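Long-range contacts in terminase large subunit (Thermus phage G20c, PDB 5M1P), which packages viral DNA into empty capsids as an ATP-driven motor and cuts the genome with an RNase H-like nuclease domain to start and end packaging: residues V51-D56 and V179-L184; L17-R22 and P144-I149; H35-G40 and E85-A90. All coordinates share one frame; numbering follows the deposited sequence.

Interaction 1 of 3, residues V51-D56 and V179-L184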
ATOM      1  N   VAL A  51      -3.109   1.350  -5.855  1.00  8.43           N
ATOM      2  CA  VAL A  51      -2.565   0.109  -5.325  1.00  8.37           C
ATOM      3  C   VAL A  51      -3.297  -0.271  -4.050  1.00  8.16           C
ATOM      4  O   VAL A  51      -3.357   0.501  -3.086  1.00  8.16           O
ATOM      5  CB  VAL A  51      -1.070   0.223  -5.027  1.00  8.47           C
ATOM      6  CG1 VAL A  51      -0.511  -1.126  -4.585  1.00  8.57           C
ATOM      7  CG2 VAL A  51      -0.331   0.726  -6.248  1.00  8.75           C
ATOM      8  N   PHE A  52      -3.807  -1.499  -4.046  1.00  7.94           N
ATOM      9  CA  PHE A  52      -4.540  -2.049  -2.914  1.00  8.43           C
ATOM     10  C   PHE A  52      -3.781  -3.275  -2.434  1.00  8.10           C
ATOM     11  O   PHE A  52      -3.618  -4.222  -3.194  1.00  8.26           O
ATOM     12  CB  PHE A  52      -5.974  -2.442  -3.312  1.00  9.04           C
ATOM     13  CG  PHE A  52      -6.751  -1.362  -4.028  1.00  9.79           C
ATOM     14  CD1 PHE A  52      -6.594  -0.022  -3.702  1.00 10.41           C
ATOM     15  CD2 PHE A  52      -7.664  -1.699  -5.021  1.00 10.31           C
ATOM     16  CE1 PHE A  52      -7.307   0.966  -4.357  1.00 11.00           C
ATOM     17  CE2 PHE A  52      -8.388  -0.711  -5.670  1.00 11.36           C
ATOM     18  CZ  PHE A  52      -8.205   0.617  -5.347  1.00 11.35           C
ATOM     19  N   SER A  53      -3.315  -3.239  -1.187  1.00  8.33           N
ATOM     20  CA  SER A  53      -2.472  -4.293  -0.629  1.00  8.52           C
ATOM     21  C   SER A  53      -3.221  -5.006   0.488  1.00  8.17           C
ATOM     22  O   SER A  53      -3.442  -4.428   1.546  1.00  7.79           O
ATOM     23  CB  SER A  53      -1.174  -3.702  -0.096  1.00  9.01           C
ATOM     24  OG  SER A  53      -0.418  -3.124  -1.144  1.00 10.00           O
ATOM     25  N   VAL A  54      -3.567  -6.265   0.260  1.00  7.93           N
ATOM     26  CA  VAL A  54      -4.281  -7.078   1.231  1.00  8.28           C
ATOM     27  C   VAL A  54      -3.270  -7.754   2.152  1.00  8.22           C
ATOM     28  O   VAL A  54      -2.477  -8.587   1.697  1.00  8.19           O
ATOM     29  CB  VAL A  54      -5.148  -8.147   0.538  1.00  8.52           C
ATOM     30  CG1 VAL A  54      -5.970  -8.895   1.572  1.00  8.59           C
ATOM     31  CG2 VAL A  54      -6.074  -7.537  -0.508  1.00  8.54           C
ATOM     32  N   LEU A  55      -3.317  -7.397   3.437  1.00  8.04           N
ATOM     33  CA  LEU A  55      -2.416  -7.900   4.471  1.00  8.33           C
ATOM     34  C   LEU A  55      -3.141  -8.830   5.421  1.00  8.33           C
ATOM     35  O   LEU A  55      -4.160  -8.479   5.989  1.00  8.54           O
ATOM     36  CB  LEU A  55      -1.837  -6.730   5.254  1.00  8.62           C
ATOM     37  CG  LEU A  55      -0.917  -7.057   6.426  1.00  8.77           C
ATOM     38  CD1 LEU A  55       0.269  -7.898   5.982  1.00  8.98           C
ATOM     39  CD2 LEU A  55      -0.442  -5.769   7.061  1.00  8.96           C
ATOM     40  N   ASP A  56      -2.608 -10.031   5.563  1.00  8.57           N
ATOM     41  CA  ASP A  56      -3.068 -10.972   6.574  1.00  9.01           C
ATOM     42  C   ASP A  56      -2.460 -10.521   7.910  1.00  9.22           C
ATOM     43  O   ASP A  56      -1.234 -10.602   8.112  1.00  9.68           O
ATOM     44  CB  ASP A  56      -2.593 -12.373   6.189  1.00  9.17           C
ATOM     45  CG  ASP A  56      -3.034 -13.452   7.153  1.00 10.00           C
ATOM     46  OD1 ASP A  56      -3.157 -13.193   8.372  1.00 10.88           O
ATOM     47  OD2 ASP A  56      -3.191 -14.601   6.690  1.00 10.99           O
ATOM     48  N   VAL A 179       4.715   1.604  -2.477  1.00  7.56           N
ATOM     49  CA  VAL A 179       5.338   1.860  -1.174  1.00  7.88           C
ATOM     50  C   VAL A 179       4.296   2.330  -0.167  1.00  8.06           C
ATOM     51  O   VAL A 179       4.207   1.815   0.948  1.00  7.71           O
ATOM     52  CB  VAL A 179       6.482   2.902  -1.288  1.00  8.00           C
ATOM     53  CG1 VAL A 179       7.073   3.202   0.082  1.00  8.01           C
ATOM     54  CG2 VAL A 179       7.575   2.395  -2.232  1.00  8.18           C
ATOM     55  N   MET A 180       3.500   3.308  -0.581  1.00  8.37           N
ATOM     56  CA  MET A 180       2.510   3.886   0.299  1.00  8.89           C
ATOM     57  C   MET A 180       1.383   2.912   0.637  1.00  8.44           C
ATOM     58  O   MET A 180       0.969   2.848   1.790  1.00  8.12           O
ATOM     59  CB  MET A 180       1.966   5.196  -0.284  1.00  9.95           C
ATOM     60  CG  MET A 180       2.994   6.328  -0.320  1.00 11.13           C
ATOM     61  SD  MET A 180       3.931   6.569   1.200  1.00 13.53           S
ATOM     62  CE  MET A 180       2.642   6.774   2.421  1.00 13.36           C
ATOM     63  N   SER A 181       0.913   2.153  -0.348  1.00  8.27           N
ATOM     64  CA  SER A 181      -0.106   1.133  -0.100  1.00  8.15           C
ATOM     65  C   SER A 181       0.379   0.101   0.920  1.00  7.91           C
ATOM     66  O   SER A 181      -0.341  -0.245   1.851  1.00  7.68           O
ATOM     67  CB  SER A 181      -0.500   0.470  -1.415  1.00  8.32           C
ATOM     68  OG  SER A 181      -1.397  -0.605  -1.194  1.00  8.83           O
ATOM     69  N   LEU A 182       1.606  -0.363   0.746  1.00  7.86           N
ATOM     70  CA  LEU A 182       2.198  -1.295   1.710  1.00  7.81           C
ATOM     71  C   LEU A 182       2.322  -0.679   3.102  1.00  7.93           C
ATOM     72  O   LEU A 182       2.024  -1.328   4.094  1.00  8.12           O
ATOM     73  CB  LEU A 182       3.567  -1.787   1.231  1.00  7.97           C
ATOM     74  CG  LEU A 182       3.566  -2.690   0.005  1.00  8.14           C
ATOM     75  CD1 LEU A 182       4.997  -2.857  -0.471  1.00  8.20           C
ATOM     76  CD2 LEU A 182       2.913  -4.043   0.261  1.00  8.29           C
ATOM     77  N   ALA A 183       2.743   0.580   3.170  1.00  7.77           N
ATOM     78  CA  ALA A 183       2.882   1.256   4.457  1.00  8.00           C
ATOM     79  C   ALA A 183       1.523   1.431   5.152  1.00  8.05           C
ATOM     80  O   ALA A 183       1.411   1.249   6.365  1.00  8.44           O
ATOM     81  CB  ALA A 183       3.561   2.602   4.275  1.00  8.12           C
ATOM     82  N   LEU A 184       0.493   1.762   4.377  1.00  8.13           N
ATOM     83  CA  LEU A 184      -0.875   1.861   4.904  1.00  8.18           C
ATOM     84  C   LEU A 184      -1.339   0.530   5.481  1.00  8.19           C
ATOM     85  O   LEU A 184      -1.893   0.505   6.574  1.00  8.65           O
ATOM     86  CB  LEU A 184      -1.832   2.343   3.827  1.00  8.29           C
ATOM     87  CG  LEU A 184      -1.655   3.826   3.455  1.00  8.19           C
ATOM     88  CD1 LEU A 184      -2.284   4.100   2.108  1.00  8.48           C
ATOM     89  CD2 LEU A 184      -2.237   4.755   4.518  1.00  8.46           C
TER

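Interaction 2 of 3, residues L17-R22 and P144-I149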
ATOM      1  N   LEU A  17       7.522 -13.646  -1.855  1.00 10.94           N
ATOM      2  CA  LEU A  17       6.466 -14.646  -1.971  1.00 10.65           C
ATOM      3  C   LEU A  17       6.082 -14.894  -3.426  1.00  9.97           C
ATOM      4  O   LEU A  17       5.879 -13.940  -4.190  1.00  9.36           O
ATOM      5  CB  LEU A  17       5.220 -14.159  -1.238  1.00 11.24           C
ATOM      6  CG  LEU A  17       5.383 -13.784   0.234  1.00 11.88           C
ATOM      7  CD1 LEU A  17       4.128 -13.092   0.752  1.00 12.11           C
ATOM      8  CD2 LEU A  17       5.701 -15.019   1.052  1.00 12.51           C
ATOM      9  N   PRO A  18       5.928 -16.170  -3.816  1.00  9.72           N
ATOM     10  CA  PRO A  18       5.427 -16.439  -5.158  1.00  9.77           C
ATOM     11  C   PRO A  18       3.954 -16.047  -5.265  1.00 10.24           C
ATOM     12  O   PRO A  18       3.259 -15.960  -4.248  1.00 10.81           O
ATOM     13  CB  PRO A  18       5.619 -17.951  -5.300  1.00 10.03           C
ATOM     14  CG  PRO A  18       5.443 -18.451  -3.920  1.00 10.05           C
ATOM     15  CD  PRO A  18       6.023 -17.406  -3.011  1.00 10.03           C
ATOM     16  N   TYR A  19       3.500 -15.781  -6.479  1.00 10.97           N
ATOM     17  CA  TYR A  19       2.122 -15.364  -6.698  1.00 11.72           C
ATOM     18  C   TYR A  19       1.644 -15.815  -8.060  1.00 12.63           C
ATOM     19  O   TYR A  19       2.446 -16.219  -8.914  1.00 12.31           O
ATOM     20  CB  TYR A  19       1.980 -13.833  -6.580  1.00 12.23           C
ATOM     21  CG  TYR A  19       2.843 -13.067  -7.571  1.00 12.55           C
ATOM     22  CD1 TYR A  19       4.167 -12.746  -7.265  1.00 12.81           C
ATOM     23  CD2 TYR A  19       2.357 -12.702  -8.836  1.00 13.38           C
ATOM     24  CE1 TYR A  19       4.970 -12.076  -8.175  1.00 13.36           C
ATOM     25  CE2 TYR A  19       3.161 -12.015  -9.746  1.00 14.02           C
ATOM     26  CZ  TYR A  19       4.465 -11.713  -9.407  1.00 14.04           C
ATOM     27  OH  TYR A  19       5.278 -11.042 -10.292  1.00 15.50           O
ATOM     28  N   GLU A  20       0.333 -15.727  -8.255  1.00 13.33           N
ATOM     29  CA  GLU A  20      -0.284 -15.905  -9.564  1.00 14.49           C
ATOM     30  C   GLU A  20      -0.806 -14.545 -10.007  1.00 14.94           C
ATOM     31  O   GLU A  20      -1.521 -13.878  -9.256  1.00 14.06           O
ATOM     32  CB  GLU A  20      -1.443 -16.894  -9.491  1.00 15.73           C
ATOM     33  CG  GLU A  20      -1.996 -17.279 -10.861  1.00 17.34           C
ATOM     34  CD  GLU A  20      -3.185 -18.221 -10.806  1.00 18.31           C
ATOM     35  OE1 GLU A  20      -3.826 -18.344  -9.738  1.00 20.59           O
ATOM     36  OE2 GLU A  20      -3.490 -18.829 -11.858  1.00 21.18           O
ATOM     37  N   ARG A  21      -0.444 -14.128 -11.214  1.00 15.61           N
ATOM     38  CA  ARG A  21      -1.002 -12.904 -11.782  1.00 17.09           C
ATOM     39  C   ARG A  21      -2.394 -13.231 -12.328  1.00 17.20           C
ATOM     40  O   ARG A  21      -2.525 -14.060 -13.231  1.00 17.76           O
ATOM     41  CB  ARG A  21      -0.087 -12.334 -12.871  1.00 18.38           C
ATOM     42  CG  ARG A  21      -0.417 -10.903 -13.278  1.00 19.91           C
ATOM     43  CD  ARG A  21       0.666 -10.303 -14.171  1.00 21.05           C
ATOM     44  NE  ARG A  21       1.958 -10.126 -13.490  1.00 22.39           N
ATOM     45  CZ  ARG A  21       2.416  -9.002 -12.920  1.00 23.15           C
ATOM     46  NH1 ARG A  21       1.701  -7.872 -12.893  1.00 23.59           N
ATOM     47  NH2 ARG A  21       3.618  -9.015 -12.337  1.00 23.12           N
ATOM     48  N   ARG A  22      -3.425 -12.616 -11.744  1.00 17.38           N
ATOM     49  CA  ARG A  22      -4.806 -12.743 -12.207  1.00 18.21           C
ATOM     50  C   ARG A  22      -5.265 -11.340 -12.620  1.00 17.70           C
ATOM     51  O   ARG A  22      -5.831 -10.584 -11.814  1.00 17.49           O
ATOM     52  CB  ARG A  22      -5.702 -13.320 -11.104  1.00 19.03           C
ATOM     53  CG  ARG A  22      -5.296 -14.704 -10.597  1.00 19.90           C
ATOM     54  CD  ARG A  22      -6.264 -15.227  -9.538  1.00 21.09           C
ATOM     55  NE  ARG A  22      -5.700 -16.333  -8.755  1.00 21.87           N
ATOM     56  CZ  ARG A  22      -6.165 -16.777  -7.580  1.00 22.79           C
ATOM     57  NH1 ARG A  22      -5.548 -17.790  -6.970  1.00 23.84           N
ATOM     58  NH2 ARG A  22      -7.234 -16.231  -7.001  1.00 22.76           N
ATOM     59  N   PRO A 144       4.642  -9.948  -2.556  1.00  9.85           N
ATOM     60  CA  PRO A 144       4.811 -10.663  -3.815  1.00 10.10           C
ATOM     61  C   PRO A 144       6.177 -10.377  -4.431  1.00 10.27           C
ATOM     62  O   PRO A 144       6.611  -9.231  -4.455  1.00 10.60           O
ATOM     63  CB  PRO A 144       3.695 -10.106  -4.698  1.00 10.25           C
ATOM     64  CG  PRO A 144       2.683  -9.557  -3.755  1.00  9.89           C
ATOM     65  CD  PRO A 144       3.462  -9.059  -2.583  1.00  9.82           C
ATOM     66  N   ASN A 145       6.845 -11.426  -4.899  1.00 10.41           N
ATOM     67  CA  ASN A 145       8.192 -11.335  -5.431  1.00 10.95           C
ATOM     68  C   ASN A 145       8.110 -10.832  -6.868  1.00 11.00           C
ATOM     69  O   ASN A 145       8.316 -11.570  -7.840  1.00 10.89           O
ATOM     70  CB  ASN A 145       8.868 -12.709  -5.325  1.00 11.23           C
ATOM     71  CG  ASN A 145      10.344 -12.667  -5.645  1.00 11.52           C
ATOM     72  OD1 ASN A 145      10.903 -11.609  -5.957  1.00 11.91           O
ATOM     73  ND2 ASN A 145      10.988 -13.820  -5.564  1.00 11.92           N
ATOM     74  N   ASP A 146       7.824  -9.544  -6.986  1.00 11.21           N
ATOM     75  CA  ASP A 146       7.550  -8.902  -8.248  1.00 11.48           C
ATOM     76  C   ASP A 146       8.561  -7.782  -8.382  1.00 11.10           C
ATOM     77  O   ASP A 146       8.682  -6.950  -7.481  1.00 11.12           O
ATOM     78  CB  ASP A 146       6.128  -8.347  -8.236  1.00 12.36           C
ATOM     79  CG  ASP A 146       5.807  -7.571  -9.477  1.00 13.40           C
ATOM     80  OD1 ASP A 146       5.600  -8.195 -10.542  1.00 14.94           O
ATOM     81  OD2 ASP A 146       5.792  -6.333  -9.392  1.00 14.46           O
ATOM     82  N   LYS A 147       9.255  -7.738  -9.505  1.00 11.10           N
ATOM     83  CA  LYS A 147      10.354  -6.794  -9.656  1.00 11.39           C
ATOM     84  C   LYS A 147       9.908  -5.342  -9.506  1.00 11.14           C
ATOM     85  O   LYS A 147      10.618  -4.538  -8.926  1.00 11.13           O
ATOM     86  CB  LYS A 147      11.038  -6.992 -11.005  1.00 12.02           C
ATOM     87  N   THR A 148       8.725  -5.012 -10.012  1.00 10.34           N
ATOM     88  CA  THR A 148       8.209  -3.650  -9.905  1.00 10.29           C
ATOM     89  C   THR A 148       8.034  -3.211  -8.447  1.00 10.03           C
ATOM     90  O   THR A 148       8.368  -2.083  -8.090  1.00  9.62           O
ATOM     91  CB  THR A 148       6.890  -3.506 -10.664  1.00 10.68           C
ATOM     92  OG1 THR A 148       7.091  -3.911 -12.027  1.00 11.08           O
ATOM     93  CG2 THR A 148       6.398  -2.053 -10.637  1.00 10.85           C
ATOM     94  N   ILE A 149       7.526  -4.115  -7.613  1.00  9.37           N
ATOM     95  CA  ILE A 149       7.357  -3.842  -6.196  1.00  9.51           C
ATOM     96  C   ILE A 149       8.716  -3.651  -5.525  1.00  9.50           C
ATOM     97  O   ILE A 149       8.933  -2.686  -4.783  1.00 10.01           O
ATOM     98  CB  ILE A 149       6.610  -5.002  -5.496  1.00  9.39           C
ATOM     99  CG1 ILE A 149       5.161  -5.098  -5.994  1.00  9.79           C
ATOM    100  CG2 ILE A 149       6.644  -4.795  -3.988  1.00  9.24           C
ATOM    101  CD1 ILE A 149       4.366  -6.283  -5.462  1.00 10.14           C
TER
HETATM  102  O   HOH W   1       7.871 -11.895 -10.582  1.00 18.86           O
HETATM  103  O   HOH W   2       3.703  -5.788 -11.174  1.00 24.35           O

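Interaction 3 of 3, residues H35-G40 and E85-A90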
ATOM      1  N   HIS A  35      -8.227 -16.068   9.670  1.00 13.42           N
ATOM      2  CA  HIS A  35      -7.396 -14.881   9.783  1.00 13.30           C
ATOM      3  C   HIS A  35      -8.176 -13.609   9.494  1.00 13.06           C
ATOM      4  O   HIS A  35      -9.225 -13.632   8.842  1.00 13.91           O
ATOM      5  CB  HIS A  35      -6.204 -14.990   8.841  1.00 13.40           C
ATOM      6  CG  HIS A  35      -5.224 -16.050   9.239  1.00 13.40           C
ATOM      7  ND1 HIS A  35      -4.084 -16.310   8.517  1.00 13.35           N
ATOM      8  CD2 HIS A  35      -5.204 -16.904  10.294  1.00 13.38           C
ATOM      9  CE1 HIS A  35      -3.403 -17.279   9.101  1.00 13.58           C
ATOM     10  NE2 HIS A  35      -4.066 -17.663  10.177  1.00 14.02           N
ATOM     11  N   ILE A  36      -7.644 -12.500   9.991  1.00 12.89           N
ATOM     12  CA  ILE A  36      -8.235 -11.173   9.835  1.00 13.08           C
ATOM     13  C   ILE A  36      -7.318 -10.398   8.887  1.00 11.61           C
ATOM     14  O   ILE A  36      -6.093 -10.489   8.984  1.00 12.25           O
ATOM     15  CB  ILE A  36      -8.359 -10.472  11.210  1.00 14.45           C
ATOM     16  CG1 ILE A  36      -9.364 -11.213  12.107  1.00 15.63           C
ATOM     17  CG2 ILE A  36      -8.749  -9.005  11.072  1.00 15.11           C
ATOM     18  CD1 ILE A  36     -10.822 -10.981  11.763  1.00 16.59           C
ATOM     19  N   TYR A  37      -7.920  -9.635   7.977  1.00 10.47           N
ATOM     20  CA  TYR A  37      -7.181  -8.917   6.942  1.00  9.54           C
ATOM     21  C   TYR A  37      -7.515  -7.440   6.957  1.00  9.32           C
ATOM     22  O   TYR A  37      -8.584  -7.024   7.421  1.00  9.50           O
ATOM     23  CB  TYR A  37      -7.575  -9.462   5.574  1.00  9.55           C
ATOM     24  CG  TYR A  37      -7.215 -10.902   5.338  1.00  9.39           C
ATOM     25  CD1 TYR A  37      -7.990 -11.945   5.852  1.00  9.60           C
ATOM     26  CD2 TYR A  37      -6.100 -11.232   4.589  1.00  9.38           C
ATOM     27  CE1 TYR A  37      -7.655 -13.267   5.620  1.00  9.59           C
ATOM     28  CE2 TYR A  37      -5.762 -12.557   4.350  1.00  9.41           C
ATOM     29  CZ  TYR A  37      -6.549 -13.571   4.869  1.00  9.66           C
ATOM     30  OH  TYR A  37      -6.236 -14.893   4.621  1.00 10.87           O
ATOM     31  N   CYS A  38      -6.596  -6.647   6.418  1.00  9.17           N
ATOM     32  CA  CYS A  38      -6.885  -5.259   6.100  1.00  9.08           C
ATOM     33  C   CYS A  38      -6.297  -4.998   4.729  1.00  8.67           C
ATOM     34  O   CYS A  38      -5.545  -5.834   4.208  1.00  9.00           O
ATOM     35  CB  CYS A  38      -6.324  -4.311   7.156  1.00  9.34           C
ATOM     36  SG  CYS A  38      -4.530  -4.169   7.150  1.00 10.32           S
ATOM     37  N   ILE A  39      -6.645  -3.855   4.148  1.00  8.62           N
ATOM     38  CA  ILE A  39      -6.210  -3.497   2.809  1.00  8.70           C
ATOM     39  C   ILE A  39      -5.690  -2.072   2.810  1.00  8.42           C
ATOM     40  O   ILE A  39      -6.458  -1.145   3.052  1.00  8.88           O
ATOM     41  CB  ILE A  39      -7.369  -3.595   1.790  1.00  8.85           C
ATOM     42  CG1 ILE A  39      -8.056  -4.970   1.887  1.00  8.99           C
ATOM     43  CG2 ILE A  39      -6.871  -3.293   0.382  1.00  8.92           C
ATOM     44  CD1 ILE A  39      -9.240  -5.154   0.971  1.00  9.06           C
ATOM     45  N   GLY A  40      -4.400  -1.893   2.545  1.00  8.17           N
ATOM     46  CA  GLY A  40      -3.846  -0.555   2.362  1.00  8.15           C
ATOM     47  C   GLY A  40      -4.257  -0.037   1.007  1.00  8.30           C
ATOM     48  O   GLY A  40      -4.054  -0.739   0.014  1.00  9.31           O
ATOM     49  N   GLU A  85     -14.499  -7.928   0.177  1.00  9.68           N
ATOM     50  CA  GLU A  85     -15.417  -9.054   0.280  1.00 10.25           C
ATOM     51  C   GLU A  85     -14.698 -10.396   0.114  1.00  9.85           C
ATOM     52  O   GLU A  85     -14.972 -11.340   0.855  1.00  9.52           O
ATOM     53  CB  GLU A  85     -16.569  -8.901  -0.723  1.00 11.29           C
ATOM     54  CG  GLU A  85     -17.546  -7.790  -0.349  1.00 12.84           C
ATOM     55  CD  GLU A  85     -18.660  -7.595  -1.361  1.00 14.81           C
ATOM     56  OE1 GLU A  85     -19.421  -6.618  -1.200  1.00 18.06           O
ATOM     57  OE2 GLU A  85     -18.768  -8.378  -2.334  1.00 17.07           O
ATOM     58  N   ASP A  86     -13.749 -10.468  -0.824  1.00  9.32           N
ATOM     59  CA  ASP A  86     -12.993 -11.697  -1.048  1.00  9.71           C
ATOM     60  C   ASP A  86     -12.248 -12.118   0.214  1.00  9.51           C
ATOM     61  O   ASP A  86     -12.128 -13.303   0.483  1.00  9.93           O
ATOM     62  CB  ASP A  86     -11.959 -11.526  -2.165  1.00 10.16           C
ATOM     63  CG  ASP A  86     -12.568 -11.404  -3.574  1.00 10.82           C
ATOM     64  OD1 ASP A  86     -13.758 -11.683  -3.793  1.00 11.23           O
ATOM     65  OD2 ASP A  86     -11.812 -11.031  -4.486  1.00 12.21           O
ATOM     66  N   TYR A  87     -11.729 -11.149   0.967  1.00  9.30           N
ATOM     67  CA  TYR A  87     -10.970 -11.406   2.199  1.00  9.38           C
ATOM     68  C   TYR A  87     -11.767 -11.153   3.489  1.00  9.55           C
ATOM     69  O   TYR A  87     -11.248 -10.651   4.495  1.00  9.88           O
ATOM     70  CB  TYR A  87      -9.631 -10.662   2.140  1.00  9.18           C
ATOM     71  CG  TYR A  87      -8.704 -11.294   1.125  1.00  9.13           C
ATOM     72  CD1 TYR A  87      -8.707 -10.901  -0.217  1.00  9.24           C
ATOM     73  CD2 TYR A  87      -7.851 -12.322   1.498  1.00  9.25           C
ATOM     74  CE1 TYR A  87      -7.867 -11.507  -1.146  1.00  9.25           C
ATOM     75  CE2 TYR A  87      -7.012 -12.913   0.579  1.00  9.10           C
ATOM     76  CZ  TYR A  87      -7.025 -12.514  -0.744  1.00  9.21           C
ATOM     77  OH  TYR A  87      -6.202 -13.118  -1.658  1.00  9.81           O
ATOM     78  N   GLY A  88     -13.031 -11.571   3.468  1.00 10.38           N
ATOM     79  CA  GLY A  88     -13.844 -11.650   4.679  1.00 10.96           C
ATOM     80  C   GLY A  88     -14.278 -10.310   5.225  1.00 11.36           C
ATOM     81  O   GLY A  88     -14.253 -10.089   6.438  1.00 11.74           O
ATOM     82  N   HIS A  89     -14.644  -9.407   4.314  1.00 11.95           N
ATOM     83  CA  HIS A  89     -14.939  -8.009   4.630  1.00 12.61           C
ATOM     84  C   HIS A  89     -13.760  -7.353   5.316  1.00 11.76           C
ATOM     85  O   HIS A  89     -13.892  -6.705   6.350  1.00 12.27           O
ATOM     86  CB  HIS A  89     -16.228  -7.877   5.454  1.00 14.09           C
ATOM     87  CG  HIS A  89     -17.450  -8.278   4.700  1.00 15.90           C
ATOM     88  ND1 HIS A  89     -18.103  -9.469   4.923  1.00 16.95           N
ATOM     89  CD2 HIS A  89     -18.118  -7.661   3.697  1.00 16.60           C
ATOM     90  CE1 HIS A  89     -19.133  -9.561   4.100  1.00 16.94           C
ATOM     91  NE2 HIS A  89     -19.166  -8.476   3.348  1.00 17.49           N
ATOM     92  N   ALA A  90     -12.587  -7.533   4.707  1.00 10.64           N
ATOM     93  CA  ALA A  90     -11.360  -6.920   5.190  1.00 10.49           C
ATOM     94  C   ALA A  90     -11.539  -5.413   5.209  1.00 10.31           C
ATOM     95  O   ALA A  90     -12.073  -4.839   4.256  1.00 11.53           O
ATOM     96  CB  ALA A  90     -10.207  -7.284   4.281  1.00 10.32           C
TER
HETATM   97  O   HOH W   3     -10.842 -10.163   7.290  1.00 12.54           O

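Interaction 1 of 3, residues V51-D56 and V179-L184
Ser181 OG is gripped by two hydrogen bonds, receiving one from the hydroxyl of Ser53 and giving its own proton to the carbonyl of Gly40 on the adjoining strand. The bond inside the contact is short, 2.7 Å from Ser53 OG to Ser181 OG, and the two side chains meet tip to tip. Ser181 holds OG anti to its backbone N (chi1 175°), so the hydroxyl reaches from the helix down to the strand. Ser53 turns its own OG anti to its carbonyl carbon (chi1 -63°), back beside its backbone N. Val51 O also lies close, 2.9 Å from Ser181 OG.

Two apolar groups flank the hydroxyl pair. The CG1 branch of Val51, anti to its backbone N, rests against the serine side chain, with Val51 CG1 3.5 Å from Ser181 CB. At the other end Leu182, whose first bond leads away from the strand, swings one methyl back, so that Leu182 CD2 comes to 3.7 Å from Ser53 OG.

Val51 and Ser53 turn toward helix 177-186, while Phe52 and Val54 turn to the opposite face of the sheet and pack on helix 73-86. The central sheet thus has a helix on each face, as in the RNase H fold. The segment axes come within 7.5 Å, at 33° between their directions.

Asp177, in the first turn of the helix, and Asp42, on strand 37-42, both belong to the calcium site. The side chains of Val51 and Asp177 lie about 4 Å apart, as do those of Ser181 and Asp42. The buried Ser53 hydroxyl spends its proton on Ser181 OG, which passes its own to Gly40 O; this relay links the Asp177 helix to the Asp42 strand close to these calcium ligands, where a second-shell influence is possible.

Interaction 2 of 3, residues L17-R22 and P144-I149
Tyr19 lies across Pro144 at about a right angle, its ring placed there by the crowded first torsion that sets CG between the backbone N and the carbonyl carbon (chi1 59°). Tyr19 CD1 lies 3.7 Å from Pro144 CB, approached obliquely, while the ring edge meets a carbonyl, Tyr19 CE1 lying 3.4 Å from Asn145 O. Water 1 links that carbonyl to the phenol oxygen. Alongside, the backbones form a parallel bridge between Leu17 and Pro144, joining strand 15-22 to the edge strand 142-144 of the main sheet. Asn145 N donates to Leu17 O over 2.8 Å, along a lone pair, and Asn145 centres an inverse gamma turn leading to helix 147-154. Asp146 is the N-cap of this helix: its OD2 accepts a weak bond from Ile149 N. Asp146 OD1 faces the strand, the carboxylate plane 70° from the Tyr19 ring. Tyr19 OH is 2.9 Å from Asp146 OD1, at most a weak bond. Arg21, bent at chi3, crosses Asp146 at about a right angle in a salt bridge, Arg21 NH2 to Asp146 OD1 2.8 Å, whose hydrogen bond is bent and weak. The guanidinium and carboxylate planes stand 53° apart, and water 2 spans Arg21 NH1, weakly, and Asp146 OD2.

Interaction 3 of 3, residues H35-G40 and E85-A90
The tight part of this contact gathers round the single methyl of Ala90, which is set against the face of strand 37-42 that carries Tyr37 and Ile39 and looks toward helix 73-86. Ala90 CB lies 3.5 Å from the carbonyl oxygen Tyr37 O and 3.7 Å from Tyr37 CB, and Ile39 CG1 adds a looser contact, 4.0 Å from Ala90 CB. The backbones come close here, with a long CA-H...O contact from Ala90 CA to Tyr37 O.

Beside it the two tyrosines cross obliquely. Tyr87 CD2 sits over one face of the Tyr37 ring, displaced toward the rim, and approaches Tyr37 CE2 to 3.5 Å; the ring planes make an angle of 56° with centroids 5.0 Å apart. Both side chains have CG anti to the carbonyl carbon, and both hydroxyls are held outside the contact, Tyr37 OH by the backbone N of Arg32 and Tyr87 OH by the carbonyl of Glu29.

Away from this apolar pairing the segments separate and are joined through solvent. Water 3, in plane at the edge of the Tyr37 ring, accepts from Tyr37 N at 3.0 Å and donates to Tyr87 O at 2.9 Å. Here the chain leaves the helix at Tyr87 and turns through Gly88 and His89, both exposed and both with positive phi, before the CB of Ala90 points toward the strand.

This turn completes a beta-alpha-beta crossover: strand 61-69 passes through helix 73-86 into strand 91-94, which pairs in parallel with strand 37-42, the connection that leads from the third to the fourth strand of an RNase H fold.

In the fold
From the N terminus, strand 15-22 opens interaction 2, which closes more than 120 residues later where the edge strand 142-144 runs into helix 147-154. Interaction 3 lies wholly inside that loop: residues 35-40 meet 85-90 after the hairpin strands and helix 73-86. Interaction 1 starts within the span of interaction 3, at 51-56, and closes last, at 179-184, so it crosses both of the others. All three reach the main sheet. Interaction 1 seats helix 177-186 on the middle of it, interaction 2 fastens one margin, and interaction 3 fixes the return from the helix on the opposite face. Interactions 1 and 3 touch through neighbouring strands, where Asp56 OD2 and His35 ND1 are 2.7 Å apart.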